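PDB 4MNR: peptidoglycan glycosyltransferase from Eggerthella lenta, which belongs to the penicillin-binding proteins and carries a transpeptidase domain of the beta-lactamase clan as well as a dimerisation domain. Local coordinates for residues A284-L287 against Q288-P291; L294-A297 against A298-E301. One frame throughout, in Å; residues are numbered along the deposited sequence.

In the fold
Both contacts are local, and neither closes a long loop: each joins residues three to five positions apart within one run of chain. Following the chain from the N terminus, helix 284-289 comes first and interaction 1 covers it and its exit through Ser290 into helix 291-298. Interaction 2 then covers the end of that second helix and the turn after it. The two lie in series, neither nested nor crossed, with centres about 12 Å apart, and Leu287 packs on Leu294 between them. Interaction 1 sits on the surface; interaction 2 is buried. Both helices lean on helix 242-263, and interaction 2 also reaches strand 218-221 and strand 398-406.

Interaction 1. Residues A284-L287 against Q288-P291; sequences AEDL and QKSP
Gln288 and Ala284 are joined by the alpha-helical bond of a short surface helix, 284-289, which runs out at Lys289 and passes through Ser290 into helix 291-298. Among the backbone bonds, Gln288 N donates to Ala284 O at 2.9 Å, with an N-H...O angle of 150°. One residue on, the pattern tightens to three-residue spacing: Lys289 N reaches Asp286 O in a weak bond of 3.2 Å, and Ser290 N bonds to Leu287 O. In this last bond the donor stands above the carbonyl plane, 69° out of it, in keeping with the three-residue spacing. Leu287 O is gripped a second time by a water, which also donates to Gln288 O and so bridges the two carbonyls at the exit.

The side chains divide by character. Lys289 runs its extended aliphatic chain back along the preceding turn, CG resting 3.4 Å from Glu285 O; with CG beside the backbone N (chi1 -66°) the chain is directed toward Glu285 and Asp286. Its ammonium comes near the Asp286 carboxylate without forming a salt bridge, NZ being 4.4 Å from OD1, and the attraction is probably modest, since the pair lies at the surface. The firmer partner of Asp286 lies elsewhere, since its OD2 is hydrogen-bonded to Ser313 OG. On the buried side, the Leu287 side chain packs on Ala254 and Val258 of helix 242-263 and on Leu294, joining helix 284-289 to helices 242-263 and 291-298.

Ser290 is the N-cap of helix 291-298: its OG accepts from Glu293 N, while its own N remains tied to Leu287 O at 3.2 Å.

Interaction 2. Residues L294-A297 against A298-E301; sequences LAWA and AAGE
A Schellman motif ends helix 291-298, with Gly300 as its C-prime residue, and the contact centres on the two bonds of that motif and on the indole beside it. Glu301 N reaches back to Trp296 O at 2.9 Å in a nearly straight bond (N-H...O 163°), and Gly300 N bonds to Ala297 O, also at 2.9 Å. The positive phi of Gly300 (90°) reverses the chain there, a conformation suited to a residue without a side chain. Before the turn, Ala298 N keeps the regular helical bond to Leu294 O, whereas Ala299 N divides itself weakly between Ala295 O and Trp296 O.

The reversal sets Glu301 alongside Trp296. Its CB lies 3.7 Å from Trp296 CE3 and its CG 4.0 Å from Trp296 CZ3, so the aliphatic part of the acid approaches the benzene half of the indole obliquely. The two side chains point the same way, with ring and carboxylate planes 80° apart. Ala299 CB adds a looser apolar contact, 4.2 Å from Trp296 CE3.

Polar ends are held from outside: Trp296 NE1 donates to Thr219 O, and Glu301 OE2 accepts from Glu405 N on strand 398-406. Trp292 meets the indole edge-to-face, and Val220 also touches it. Trp296 thus serves the helix end twice: its carbonyl takes the Schellman bond while its ring lies against the methylenes of Glu301, leaving the carboxylate to bind the neighbouring strand.

Interaction 1. Residues A284-L287 against Q288-P291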
ATOM      1  N   ALA A 284     -19.342  11.412  -7.450  1.00 19.37           N
ATOM      2  CA  ALA A 284     -20.415  11.665  -6.499  1.00 19.56           C
ATOM      3  C   ALA A 284     -21.764  11.482  -7.185  1.00 21.66           C
ATOM      4  O   ALA A 284     -22.717  11.010  -6.570  1.00 21.71           O
ATOM      5  CB  ALA A 284     -20.296  13.060  -5.909  1.00 22.51           C
ATOM      6  N   GLU A 285     -21.830  11.842  -8.469  1.00 22.03           N
ATOM      7  CA  GLU A 285     -23.052  11.682  -9.253  1.00 26.10           C
ATOM      8  C   GLU A 285     -23.518  10.229  -9.322  1.00 24.73           C
ATOM      9  O   GLU A 285     -24.699   9.944  -9.128  1.00 24.47           O
ATOM     10  CB  GLU A 285     -22.869  12.242 -10.666  1.00 35.08           C
ATOM     11  CG  GLU A 285     -22.960  13.761 -10.762  1.00 48.47           C
ATOM     12  CD  GLU A 285     -22.769  14.271 -12.185  1.00 62.48           C
ATOM     13  OE1 GLU A 285     -22.476  13.450 -13.083  1.00 66.92           O
ATOM     14  OE2 GLU A 285     -22.914  15.494 -12.407  1.00 67.19           O
ATOM     15  N   ASP A 286     -22.593   9.310  -9.593  1.00 23.37           N
ATOM     16  CA  ASP A 286     -22.929   7.886  -9.612  1.00 24.34           C
ATOM     17  C   ASP A 286     -23.304   7.333  -8.233  1.00 23.93           C
ATOM     18  O   ASP A 286     -24.230   6.536  -8.114  1.00 24.54           O
ATOM     19  CB  ASP A 286     -21.806   7.053 -10.250  1.00 30.47           C
ATOM     20  CG  ASP A 286     -21.857   7.069 -11.773  1.00 34.57           C
ATOM     21  OD1 ASP A 286     -22.962   7.242 -12.331  1.00 40.22           O
ATOM     22  OD2 ASP A 286     -20.798   6.899 -12.416  1.00 29.59           O
ATOM     23  N   LEU A 287     -22.589   7.738  -7.188  1.00 18.03           N
ATOM     24  CA  LEU A 287     -22.910   7.243  -5.855  1.00 16.74           C
ATOM     25  C   LEU A 287     -24.242   7.759  -5.345  1.00 20.14           C
ATOM     26  O   LEU A 287     -24.917   7.087  -4.560  1.00 23.11           O
ATOM     27  CB  LEU A 287     -21.812   7.607  -4.858  1.00 20.53           C
ATOM     28  CG  LEU A 287     -20.557   6.753  -4.944  1.00 17.58           C
ATOM     29  CD1 LEU A 287     -19.599   7.073  -3.795  1.00 18.61           C
ATOM     30  CD2 LEU A 287     -20.961   5.293  -4.925  1.00 15.67           C
ATOM     31  N   GLN A 288     -24.593   8.970  -5.752  1.00 21.20           N
ATOM     32  CA  GLN A 288     -25.879   9.563  -5.386  1.00 26.74           C
ATOM     33  C   GLN A 288     -27.033   8.701  -5.872  1.00 28.49           C
ATOM     34  O   GLN A 288     -28.072   8.609  -5.217  1.00 33.08           O
ATOM     35  CB  GLN A 288     -25.999  10.978  -5.955  1.00 33.41           C
ATOM     36  CG  GLN A 288     -25.539  12.039  -4.978  1.00 44.42           C
ATOM     37  CD  GLN A 288     -25.233  13.363  -5.648  1.00 50.48           C
ATOM     38  OE1 GLN A 288     -24.391  14.126  -5.175  1.00 52.59           O
ATOM     39  NE2 GLN A 288     -25.915  13.644  -6.756  1.00 52.43           N
ATOM     40  N   LYS A 289     -26.833   8.055  -7.013  1.00 25.32           N
ATOM     41  CA  LYS A 289     -27.873   7.244  -7.633  1.00 23.74           C
ATOM     42  C   LYS A 289     -28.119   5.908  -6.934  1.00 21.73           C
ATOM     43  O   LYS A 289     -29.178   5.301  -7.111  1.00 21.15           O
ATOM     44  CB  LYS A 289     -27.531   6.987  -9.098  1.00 27.64           C
ATOM     45  CG  LYS A 289     -27.544   8.241  -9.953  1.00 34.63           C
ATOM     46  CD  LYS A 289     -27.059   7.945 -11.363  1.00 40.69           C
ATOM     47  CE  LYS A 289     -27.160   9.177 -12.248  1.00 44.64           C
ATOM     48  NZ  LYS A 289     -26.862   8.854 -13.667  1.00 47.74           N
ATOM     49  N   SER A 290     -27.143   5.442  -6.165  1.00 18.19           N
ATOM     50  CA  SER A 290     -27.261   4.148  -5.495  1.00 18.48           C
ATOM     51  C   SER A 290     -26.758   4.201  -4.063  1.00 15.96           C
ATOM     52  O   SER A 290     -25.550   4.093  -3.832  1.00 14.80           O
ATOM     53  CB  SER A 290     -26.474   3.075  -6.259  1.00 18.00           C
ATOM     54  OG  SER A 290     -26.534   1.824  -5.587  1.00 19.64           O
ATOM     55  N   PRO A 291     -27.680   4.355  -3.093  1.00 15.31           N
ATOM     56  CA  PRO A 291     -27.334   4.296  -1.667  1.00 16.50           C
ATOM     57  C   PRO A 291     -26.619   3.005  -1.312  1.00 12.94           C
ATOM     58  O   PRO A 291     -25.772   2.997  -0.427  1.00 14.38           O
ATOM     59  CB  PRO A 291     -28.701   4.335  -0.975  1.00 16.37           C
ATOM     60  CG  PRO A 291     -29.553   5.107  -1.911  1.00 18.72           C
ATOM     61  CD  PRO A 291     -29.085   4.748  -3.300  1.00 17.75           C
TER
HETATM   62  O   HOH W   1     -26.955   7.765  -2.654  1.00 27.53           O

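Interaction 2. Residues L294-A297 against A298-E301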
ATOM      1  N   LEU A 294     -23.094   3.408  -2.344  1.00 10.83           N
ATOM      2  CA  LEU A 294     -22.489   4.382  -1.429  1.00 10.53           C
ATOM      3  C   LEU A 294     -22.145   3.740  -0.088  1.00  9.99           C
ATOM      4  O   LEU A 294     -21.045   3.919   0.453  1.00  9.57           O
ATOM      5  CB  LEU A 294     -23.447   5.563  -1.230  1.00 11.00           C
ATOM      6  CG  LEU A 294     -23.081   6.564  -0.123  1.00 11.88           C
ATOM      7  CD1 LEU A 294     -21.701   7.181  -0.342  1.00 12.25           C
ATOM      8  CD2 LEU A 294     -24.136   7.664  -0.059  1.00 14.96           C
ATOM      9  N   ALA A 295     -23.086   2.969   0.436  1.00 10.47           N
ATOM     10  CA  ALA A 295     -22.888   2.293   1.712  1.00  9.68           C
ATOM     11  C   ALA A 295     -21.703   1.332   1.647  1.00  9.25           C
ATOM     12  O   ALA A 295     -20.845   1.333   2.527  1.00 10.41           O
ATOM     13  CB  ALA A 295     -24.156   1.543   2.105  1.00 12.42           C
ATOM     14  N   TRP A 296     -21.649   0.518   0.597  1.00 10.54           N
ATOM     15  CA  TRP A 296     -20.527  -0.404   0.453  1.00  9.13           C
ATOM     16  C   TRP A 296     -19.191   0.300   0.207  1.00  8.77           C
ATOM     17  O   TRP A 296     -18.153  -0.142   0.695  1.00 10.40           O
ATOM     18  CB  TRP A 296     -20.811  -1.419  -0.657  1.00  9.78           C
ATOM     19  CG  TRP A 296     -21.559  -2.634  -0.161  1.00 11.91           C
ATOM     20  CD1 TRP A 296     -22.797  -3.057  -0.547  1.00 12.14           C
ATOM     21  CD2 TRP A 296     -21.100  -3.578   0.810  1.00 11.62           C
ATOM     22  NE1 TRP A 296     -23.135  -4.216   0.116  1.00 13.44           N
ATOM     23  CE2 TRP A 296     -22.110  -4.550   0.961  1.00 13.83           C
ATOM     24  CE3 TRP A 296     -19.936  -3.691   1.574  1.00 12.08           C
ATOM     25  CZ2 TRP A 296     -21.984  -5.625   1.840  1.00 16.11           C
ATOM     26  CZ3 TRP A 296     -19.814  -4.760   2.452  1.00 13.86           C
ATOM     27  CH2 TRP A 296     -20.835  -5.708   2.575  1.00 14.81           C
ATOM     28  N   ALA A 297     -19.208   1.393  -0.544  1.00  9.00           N
ATOM     29  CA  ALA A 297     -17.968   2.140  -0.767  1.00  8.80           C
ATOM     30  C   ALA A 297     -17.412   2.651   0.556  1.00  9.43           C
ATOM     31  O   ALA A 297     -16.193   2.644   0.780  1.00  9.35           O
ATOM     32  CB  ALA A 297     -18.198   3.308  -1.730  1.00  9.89           C
ATOM     33  N   ALA A 298     -18.302   3.092   1.441  1.00 11.33           N
ATOM     34  CA  ALA A 298     -17.864   3.586   2.751  1.00 12.73           C
ATOM     35  C   ALA A 298     -17.200   2.481   3.550  1.00 11.82           C
ATOM     36  O   ALA A 298     -16.343   2.742   4.404  1.00 10.35           O
ATOM     37  CB  ALA A 298     -19.035   4.181   3.528  1.00 13.38           C
ATOM     38  N   ALA A 299     -17.579   1.240   3.263  1.00 10.67           N
ATOM     39  CA  ALA A 299     -16.988   0.087   3.934  1.00 11.22           C
ATOM     40  C   ALA A 299     -15.831  -0.503   3.141  1.00 15.74           C
ATOM     41  O   ALA A 299     -15.299  -1.561   3.495  1.00 19.33           O
ATOM     42  CB  ALA A 299     -18.038  -0.978   4.172  1.00 12.55           C
ATOM     43  N   GLY A 300     -15.443   0.160   2.063  1.00 12.18           N
ATOM     44  CA  GLY A 300     -14.278  -0.276   1.317  1.00 10.21           C
ATOM     45  C   GLY A 300     -14.498  -1.271   0.186  1.00 12.97           C
ATOM     46  O   GLY A 300     -13.524  -1.783  -0.372  1.00 13.40           O
ATOM     47  N   GLU A 301     -15.755  -1.562  -0.165  1.00  8.35           N
ATOM     48  CA  GLU A 301     -16.018  -2.515  -1.235  1.00 10.07           C
ATOM     49  C   GLU A 301     -16.522  -1.819  -2.498  1.00 10.71           C
ATOM     50  O   GLU A 301     -17.507  -1.081  -2.455  1.00 13.30           O
ATOM     51  CB  GLU A 301     -17.036  -3.570  -0.787  1.00 12.88           C
ATOM     52  CG  GLU A 301     -16.488  -4.548   0.259  1.00 16.21           C
ATOM     53  CD  GLU A 301     -15.443  -5.509  -0.301  1.00 22.83           C
ATOM     54  OE1 GLU A 301     -15.215  -5.530  -1.532  1.00 23.56           O
ATOM     55  OE2 GLU A 301     -14.853  -6.253   0.503  1.00 24.88           O
TER